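Local coordinates for Uly1 (Catenovulum maritimum, PDB 7DRQ), which is a calcium-binding polysaccharide lyase of family 24 that breaks down ulvan, the sulfated polysaccharide of green algae, and probably folds as a beta-propeller, at residues 372-384 with 390-402. Sequence-based numbering, arbitrary orientation.
Sequences KVIKKVYSHTYQK and LITTTDFPPASQL
A beta hairpin brings strand 372-383 against the short strand 391-393, after which the chain leaves the sheet and folds back over Tyr-378 and His-380. His-380 and Thr-393 form a hydrogen-bonded antiparallel pair, with His-380 N to Thr-393 O and Thr-393 N to His-380 O both 2.9 Å; Tyr-382 and Ile-391 form a second, with Tyr-382 N to Ile-391 O at 2.7 Å. Between them lies the non-hydrogen-bonded pair Thr-381 and Thr-392, whose OG1 hydroxyls hydrogen-bond to each other at 2.8 Å. With CG between its backbone N and carbonyl carbon (chi1 59°), Tyr-382 lays one ring face over Ile-391, whose CB sits 4.0 Å from the ring centroid. Direct backbone pairing ends with Thr-393; beyond it a water bridges Tyr-378 N and Thr-394 O, while Thr-393 OG1 accepts from Asp-395 N in an ST turn that starts the departure. Phe-396 then brings CD1 to within 3.6 Å of His-380 CB, the two rings oblique at 53°. Pro-398, centre of an inverse gamma turn, sets its CA 3.5 Å from the centroid of the Tyr-378 ring, almost straight above the face. A serine in place of Tyr-378 has no ring to lie beneath Pro-398, and the loop would probably be freer to shift. His-380 also hydrogen-bonds Asn-429 and His-360. Strand 359-369 flanks strand 372-383 on its other edge, Met-328 of strand 326-328 packs on Thr-381 and Thr-392, and Ile-411 of strand 408-415 meets Phe-396.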
ATOM      1  N   LYS A 372     -24.046 -10.802  -8.363  1.00 21.15           N
ATOM      2  CA  LYS A 372     -24.039 -10.557  -6.930  1.00 24.77           C
ATOM      3  C   LYS A 372     -23.181 -11.608  -6.243  1.00 20.35           C
ATOM      4  O   LYS A 372     -23.149 -12.769  -6.658  1.00 21.10           O
ATOM      5  CB  LYS A 372     -25.465 -10.589  -6.360  1.00 22.85           C
ATOM      6  CG  LYS A 372     -25.603 -10.039  -4.960  1.00 33.68           C
ATOM      7  CD  LYS A 372     -27.073  -9.899  -4.580  1.00 36.19           C
ATOM      8  CE  LYS A 372     -27.617  -8.520  -4.970  1.00 35.03           C
ATOM      9  NZ  LYS A 372     -29.106  -8.470  -4.929  1.00 37.33           N
ATOM     10  N   VAL A 373     -22.493 -11.195  -5.180  1.00 18.19           N
ATOM     11  CA  VAL A 373     -21.794 -12.150  -4.330  1.00 17.88           C
ATOM     12  C   VAL A 373     -22.830 -12.901  -3.505  1.00 19.22           C
ATOM     13  O   VAL A 373     -23.597 -12.294  -2.750  1.00 23.32           O
ATOM     14  CB  VAL A 373     -20.781 -11.439  -3.419  1.00 17.91           C
ATOM     15  CG1 VAL A 373     -20.224 -12.414  -2.395  1.00 17.08           C
ATOM     16  CG2 VAL A 373     -19.672 -10.819  -4.244  1.00 18.85           C
ATOM     17  N   ILE A 374     -22.857 -14.226  -3.635  1.00 15.78           N
ATOM     18  CA  ILE A 374     -23.782 -15.051  -2.860  1.00 20.52           C
ATOM     19  C   ILE A 374     -23.073 -15.886  -1.814  1.00 21.43           C
ATOM     20  O   ILE A 374     -23.746 -16.511  -0.975  1.00 18.50           O
ATOM     21  CB  ILE A 374     -24.643 -15.958  -3.767  1.00 19.74           C
ATOM     22  CG1 ILE A 374     -23.786 -17.010  -4.485  1.00 16.53           C
ATOM     23  CG2 ILE A 374     -25.447 -15.121  -4.761  1.00 17.31           C
ATOM     24  CD1 ILE A 374     -24.590 -18.118  -5.125  1.00 19.86           C
ATOM     25  N   LYS A 375     -21.743 -15.905  -1.816  1.00 18.84           N
ATOM     26  CA  LYS A 375     -20.983 -16.676  -0.846  1.00 18.61           C
ATOM     27  C   LYS A 375     -19.588 -16.074  -0.767  1.00 18.14           C
ATOM     28  O   LYS A 375     -19.002 -15.732  -1.796  1.00 16.00           O
ATOM     29  CB  LYS A 375     -20.920 -18.154  -1.250  1.00 20.92           C
ATOM     30  CG  LYS A 375     -20.052 -19.007  -0.358  1.00 23.82           C
ATOM     31  CD  LYS A 375     -19.952 -20.416  -0.911  1.00 27.41           C
ATOM     32  CE  LYS A 375     -20.452 -21.429   0.083  1.00 33.56           C
ATOM     33  NZ  LYS A 375     -20.775 -22.721  -0.599  1.00 41.68           N
ATOM     34  N   LYS A 376     -19.075 -15.929   0.452  1.00 16.64           N
ATOM     35  CA  LYS A 376     -17.731 -15.415   0.694  1.00 15.03           C
ATOM     36  C   LYS A 376     -16.915 -16.496   1.383  1.00 17.81           C
ATOM     37  O   LYS A 376     -17.299 -16.981   2.454  1.00 15.73           O
ATOM     38  CB  LYS A 376     -17.767 -14.149   1.556  1.00 15.81           C
ATOM     39  CG  LYS A 376     -18.612 -13.014   0.988  1.00 17.12           C
ATOM     40  CD  LYS A 376     -18.678 -11.849   1.978  1.00 21.98           C
ATOM     41  CE  LYS A 376     -19.401 -10.642   1.406  1.00 26.11           C
ATOM     42  NZ  LYS A 376     -19.304  -9.453   2.315  1.00 29.51           N
ATOM     43  N   VAL A 377     -15.797 -16.878   0.777  1.00 12.68           N
ATOM     44  CA  VAL A 377     -14.924 -17.899   1.340  1.00 15.60           C
ATOM     45  C   VAL A 377     -13.606 -17.237   1.709  1.00 13.98           C
ATOM     46  O   VAL A 377     -12.930 -16.661   0.846  1.00 15.12           O
ATOM     47  CB  VAL A 377     -14.687 -19.056   0.360  1.00 15.35           C
ATOM     48  CG1 VAL A 377     -13.766 -20.084   0.997  1.00 12.61           C
ATOM     49  CG2 VAL A 377     -16.022 -19.671  -0.083  1.00 16.35           C
ATOM     50  N   TYR A 378     -13.225 -17.324   2.979  1.00 13.74           N
ATOM     51  CA  TYR A 378     -11.932 -16.818   3.424  1.00 11.75           C
ATOM     52  C   TYR A 378     -10.973 -17.987   3.595  1.00 13.82           C
ATOM     53  O   TYR A 378     -11.341 -19.007   4.182  1.00 14.29           O
ATOM     54  CB  TYR A 378     -12.078 -16.029   4.729  1.00 12.91           C
ATOM     55  CG  TYR A 378     -13.045 -14.877   4.588  1.00 13.87           C
ATOM     56  CD1 TYR A 378     -12.607 -13.628   4.162  1.00 17.47           C
ATOM     57  CD2 TYR A 378     -14.404 -15.046   4.854  1.00 16.59           C
ATOM     58  CE1 TYR A 378     -13.491 -12.579   4.013  1.00 18.83           C
ATOM     59  CE2 TYR A 378     -15.290 -14.003   4.709  1.00 18.36           C
ATOM     60  CZ  TYR A 378     -14.832 -12.775   4.293  1.00 19.87           C
ATOM     61  OH  TYR A 378     -15.723 -11.737   4.152  1.00 25.84           O
ATOM     62  N   SER A 379      -9.752 -17.854   3.072  1.00 10.40           N
ATOM     63  CA  SER A 379      -8.786 -18.944   3.147  1.00 12.54           C
ATOM     64  C   SER A 379      -7.530 -18.501   3.880  1.00 12.06           C
ATOM     65  O   SER A 379      -7.140 -17.332   3.848  1.00 10.40           O
ATOM     66  CB  SER A 379      -8.382 -19.485   1.753  1.00 11.74           C
ATOM     67  OG  SER A 379      -7.928 -18.445   0.897  1.00 11.89           O
ATOM     68  N   HIS A 380      -6.916 -19.468   4.553  1.00 11.93           N
ATOM     69  CA  HIS A 380      -5.634 -19.301   5.217  1.00 11.52           C
ATOM     70  C   HIS A 380      -4.742 -20.435   4.747  1.00 11.36           C
ATOM     71  O   HIS A 380      -5.056 -21.607   4.974  1.00 11.11           O
ATOM     72  CB  HIS A 380      -5.801 -19.326   6.734  1.00 12.34           C
ATOM     73  CG  HIS A 380      -4.534 -19.117   7.499  1.00 13.70           C
ATOM     74  ND1 HIS A 380      -4.463 -19.305   8.864  1.00 11.29           N
ATOM     75  CD2 HIS A 380      -3.292 -18.737   7.103  1.00 13.54           C
ATOM     76  CE1 HIS A 380      -3.233 -19.046   9.278  1.00 11.90           C
ATOM     77  NE2 HIS A 380      -2.504 -18.695   8.231  1.00 11.85           N
ATOM     78  N   THR A 381      -3.646 -20.091   4.085  1.00  9.79           N
ATOM     79  CA  THR A 381      -2.683 -21.066   3.590  1.00 11.45           C
ATOM     80  C   THR A 381      -1.390 -20.886   4.369  1.00 12.45           C
ATOM     81  O   THR A 381      -0.901 -19.762   4.494  1.00 11.50           O
ATOM     82  CB  THR A 381      -2.435 -20.871   2.095  1.00 13.27           C
ATOM     83  OG1 THR A 381      -3.645 -21.131   1.377  1.00 12.62           O
ATOM     84  CG2 THR A 381      -1.341 -21.813   1.601  1.00 11.61           C
ATOM     85  N   TYR A 382      -0.848 -21.968   4.925  1.00 12.72           N
ATOM     86  CA  TYR A 382       0.305 -21.755   5.785  1.00 12.23           C
ATOM     87  C   TYR A 382       1.231 -22.959   5.775  1.00 14.24           C
ATOM     88  O   TYR A 382       0.816 -24.098   5.535  1.00 14.78           O
ATOM     89  CB  TYR A 382      -0.104 -21.399   7.221  1.00 12.30           C
ATOM     90  CG  TYR A 382      -0.957 -22.426   7.919  1.00 13.30           C
ATOM     91  CD1 TYR A 382      -2.337 -22.459   7.725  1.00 15.80           C
ATOM     92  CD2 TYR A 382      -0.386 -23.365   8.780  1.00 16.79           C
ATOM     93  CE1 TYR A 382      -3.135 -23.402   8.367  1.00 17.07           C
ATOM     94  CE2 TYR A 382      -1.169 -24.311   9.431  1.00 16.80           C
ATOM     95  CZ  TYR A 382      -2.545 -24.321   9.220  1.00 23.34           C
ATOM     96  OH  TYR A 382      -3.331 -25.254   9.859  1.00 21.46           O
ATOM     97  N   GLN A 383       2.505 -22.673   6.013  1.00 13.84           N
ATOM     98  CA  GLN A 383       3.557 -23.683   6.006  1.00 13.10           C
ATOM     99  C   GLN A 383       4.435 -23.409   7.220  1.00 16.11           C
ATOM    100  O   GLN A 383       5.089 -22.362   7.293  1.00 15.31           O
ATOM    101  CB  GLN A 383       4.361 -23.633   4.711  1.00 13.61           C
ATOM    102  CG  GLN A 383       5.368 -24.771   4.585  1.00 13.31           C
ATOM    103  CD  GLN A 383       6.351 -24.579   3.439  1.00 11.65           C
ATOM    104  OE1 GLN A 383       6.831 -23.476   3.198  1.00 15.19           O
ATOM    105  NE2 GLN A 383       6.665 -25.668   2.740  1.00 15.01           N
ATOM    106  N   LYS A 384       4.442 -24.332   8.172  1.00  8.55           N
ATOM    107  CA  LYS A 384       5.219 -24.125   9.385  1.00 11.74           C
ATOM    108  C   LYS A 384       6.715 -24.243   9.086  1.00 13.58           C
ATOM    109  O   LYS A 384       7.153 -25.200   8.437  1.00 14.15           O
ATOM    110  CB  LYS A 384       4.809 -25.140  10.451  1.00 15.96           C
ATOM    111  CG  LYS A 384       5.581 -24.985  11.768  1.00 15.96           C
ATOM    112  CD  LYS A 384       4.958 -25.818  12.874  1.00 25.46           C
ATOM    113  CE  LYS A 384       5.830 -25.803  14.114  1.00 30.76           C
ATOM    114  NZ  LYS A 384       5.204 -26.542  15.248  1.00 46.64           N
ATOM    115  N   LEU A 390       1.987 -27.571   2.506  1.00 17.00           N
ATOM    116  CA  LEU A 390       1.221 -26.334   2.516  1.00 17.59           C
ATOM    117  C   LEU A 390      -0.203 -26.676   2.919  1.00 15.88           C
ATOM    118  O   LEU A 390      -0.880 -27.428   2.213  1.00 19.32           O
ATOM    119  CB  LEU A 390       1.212 -25.684   1.136  1.00 18.92           C
ATOM    120  CG  LEU A 390       2.195 -24.617   0.699  1.00 25.29           C
ATOM    121  CD1 LEU A 390       1.778 -24.160  -0.693  1.00 17.18           C
ATOM    122  CD2 LEU A 390       2.210 -23.457   1.690  1.00 18.85           C
ATOM    123  N   ILE A 391      -0.660 -26.143   4.043  1.00 14.14           N
ATOM    124  CA  ILE A 391      -2.022 -26.365   4.518  1.00 15.05           C
ATOM    125  C   ILE A 391      -2.879 -25.181   4.100  1.00 16.58           C
ATOM    126  O   ILE A 391      -2.505 -24.030   4.346  1.00 15.53           O
ATOM    127  CB  ILE A 391      -2.054 -26.532   6.047  1.00 16.40           C
ATOM    128  CG1 ILE A 391      -1.240 -27.754   6.481  1.00 23.17           C
ATOM    129  CG2 ILE A 391      -3.503 -26.630   6.541  1.00 21.97           C
ATOM    130  CD1 ILE A 391      -1.208 -27.936   7.994  1.00 27.84           C
ATOM    131  N   THR A 392      -4.025 -25.453   3.472  1.00 14.20           N
ATOM    132  CA  THR A 392      -5.034 -24.436   3.201  1.00 10.01           C
ATOM    133  C   THR A 392      -6.304 -24.827   3.940  1.00 14.06           C
ATOM    134  O   THR A 392      -6.778 -25.959   3.800  1.00 14.64           O
ATOM    135  CB  THR A 392      -5.332 -24.299   1.707  1.00 14.50           C
ATOM    136  OG1 THR A 392      -4.148 -23.899   1.008  1.00 13.71           O
ATOM    137  CG2 THR A 392      -6.415 -23.263   1.478  1.00 13.89           C
ATOM    138  N   THR A 393      -6.858 -23.889   4.706  1.00 11.64           N
ATOM    139  CA  THR A 393      -8.135 -24.089   5.379  1.00 12.00           C
ATOM    140  C   THR A 393      -9.043 -22.907   5.077  1.00 13.90           C
ATOM    141  O   THR A 393      -8.573 -21.781   4.889  1.00 13.82           O
ATOM    142  CB  THR A 393      -7.953 -24.251   6.909  1.00 11.98           C
ATOM    143  OG1 THR A 393      -9.219 -24.549   7.529  1.00 16.50           O
ATOM    144  CG2 THR A 393      -7.381 -22.981   7.529  1.00 14.97           C
ATOM    145  N   THR A 394     -10.349 -23.170   4.990  1.00 14.00           N
ATOM    146  CA  THR A 394     -11.338 -22.097   4.933  1.00 15.24           C
ATOM    147  C   THR A 394     -11.919 -21.800   6.301  1.00 16.94           C
ATOM    148  O   THR A 394     -12.854 -20.998   6.414  1.00 16.44           O
ATOM    149  CB  THR A 394     -12.459 -22.431   3.945  1.00 14.64           C
ATOM    150  OG1 THR A 394     -13.153 -23.602   4.389  1.00 16.68           O
ATOM    151  CG2 THR A 394     -11.875 -22.692   2.565  1.00 18.29           C
ATOM    152  N   ASP A 395     -11.380 -22.426   7.347  1.00 18.03           N
ATOM    153  CA  ASP A 395     -11.775 -22.130   8.723  1.00 14.42           C
ATOM    154  C   ASP A 395     -10.966 -20.926   9.209  1.00 14.36           C
ATOM    155  O   ASP A 395     -10.053 -21.022  10.033  1.00 19.86           O
ATOM    156  CB  ASP A 395     -11.577 -23.363   9.597  1.00 20.03           C
ATOM    157  CG  ASP A 395     -12.072 -23.163  11.018  1.00 26.14           C
ATOM    158  OD1 ASP A 395     -12.737 -22.144  11.290  1.00 24.27           O
ATOM    159  OD2 ASP A 395     -11.799 -24.039  11.864  1.00 27.69           O
ATOM    160  N   PHE A 396     -11.331 -19.756   8.670  1.00 17.68           N
ATOM    161  CA  PHE A 396     -10.612 -18.506   8.875  1.00 16.42           C
ATOM    162  C   PHE A 396     -11.609 -17.355   8.893  1.00 17.93           C
ATOM    163  O   PHE A 396     -12.541 -17.345   8.077  1.00 16.91           O
ATOM    164  CB  PHE A 396      -9.568 -18.292   7.766  1.00 16.48           C
ATOM    165  CG  PHE A 396      -8.666 -17.121   8.002  1.00 14.47           C
ATOM    166  CD1 PHE A 396      -7.674 -17.182   8.971  1.00 15.46           C
ATOM    167  CD2 PHE A 396      -8.808 -15.960   7.263  1.00 14.88           C
ATOM    168  CE1 PHE A 396      -6.835 -16.096   9.204  1.00 14.56           C
ATOM    169  CE2 PHE A 396      -7.974 -14.868   7.489  1.00 18.82           C
ATOM    170  CZ  PHE A 396      -6.988 -14.936   8.466  1.00 16.17           C
ATOM    171  N   PRO A 397     -11.450 -16.383   9.791  1.00 19.17           N
ATOM    172  CA  PRO A 397     -12.462 -15.322   9.923  1.00 20.80           C
ATOM    173  C   PRO A 397     -12.365 -14.321   8.787  1.00 18.78           C
ATOM    174  O   PRO A 397     -11.412 -14.354   7.990  1.00 22.24           O
ATOM    175  CB  PRO A 397     -12.113 -14.676  11.276  1.00 21.88           C
ATOM    176  CG  PRO A 397     -10.664 -14.887  11.408  1.00 18.21           C
ATOM    177  CD  PRO A 397     -10.411 -16.263  10.828  1.00 19.87           C
ATOM    178  N   PRO A 398     -13.330 -13.407   8.676  1.00 17.66           N
ATOM    179  CA  PRO A 398     -13.267 -12.395   7.612  1.00 16.82           C
ATOM    180  C   PRO A 398     -12.195 -11.344   7.845  1.00 23.91           C
ATOM    181  O   PRO A 398     -12.515 -10.168   8.027  1.00 34.38           O
ATOM    182  CB  PRO A 398     -14.669 -11.764   7.646  1.00 19.66           C
ATOM    183  CG  PRO A 398     -15.524 -12.756   8.369  1.00 27.47           C
ATOM    184  CD  PRO A 398     -14.621 -13.369   9.384  1.00 20.43           C
ATOM    185  N   ALA A 399     -10.929 -11.736   7.841  1.00 15.94           N
ATOM    186  CA  ALA A 399      -9.840 -10.783   7.986  1.00 16.37           C
ATOM    187  C   ALA A 399      -9.204 -10.544   6.624  1.00 14.23           C
ATOM    188  O   ALA A 399      -9.132 -11.449   5.801  1.00 15.76           O
ATOM    189  CB  ALA A 399      -8.793 -11.294   8.976  1.00 16.00           C
ATOM    190  N   SER A 400      -8.750  -9.316   6.388  1.00 13.01           N
ATOM    191  CA  SER A 400      -8.211  -8.929   5.086  1.00 18.24           C
ATOM    192  C   SER A 400      -6.704  -8.713   5.080  1.00 17.58           C
ATOM    193  O   SER A 400      -6.123  -8.575   3.997  1.00 16.14           O
ATOM    194  CB  SER A 400      -8.905  -7.652   4.588  1.00 19.35           C
ATOM    195  OG  SER A 400      -8.589  -6.557   5.430  1.00 24.70           O
ATOM    196  N   GLN A 401      -6.056  -8.680   6.245  1.00 12.67           N
ATOM    197  CA  GLN A 401      -4.619  -8.463   6.311  1.00 15.07           C
ATOM    198  C   GLN A 401      -4.016  -9.324   7.412  1.00 13.86           C
ATOM    199  O   GLN A 401      -4.699  -9.711   8.364  1.00 13.45           O
ATOM    200  CB  GLN A 401      -4.300  -6.966   6.520  1.00 16.88           C
ATOM    201  CG  GLN A 401      -4.388  -6.205   5.192  1.00 23.85           C
ATOM    202  CD  GLN A 401      -4.005  -4.746   5.283  1.00 29.38           C
ATOM    203  OE1 GLN A 401      -2.821  -4.399   5.329  1.00 30.45           O
ATOM    204  NE2 GLN A 401      -5.007  -3.875   5.278  1.00 32.13           N
ATOM    205  N   LEU A 402      -2.733  -9.650   7.258  1.00 10.88           N
ATOM    206  CA  LEU A 402      -1.979 -10.391   8.263  1.00 13.28           C
ATOM    207  C   LEU A 402      -0.722  -9.617   8.627  1.00 14.96           C
ATOM    208  O   LEU A 402      -0.096  -8.989   7.767  1.00 14.92           O
ATOM    209  CB  LEU A 402      -1.577 -11.792   7.773  1.00 14.84           C
ATOM    210  CG  LEU A 402      -2.425 -13.038   8.005  1.00 19.37           C
ATOM    211  CD1 LEU A 402      -1.564 -14.268   7.680  1.00 13.58           C
ATOM    212  CD2 LEU A 402      -2.988 -13.110   9.426  1.00 16.33           C
TER
HETATM  213  O   HOH W   1     -14.389 -19.127   4.890  1.00 14.10           O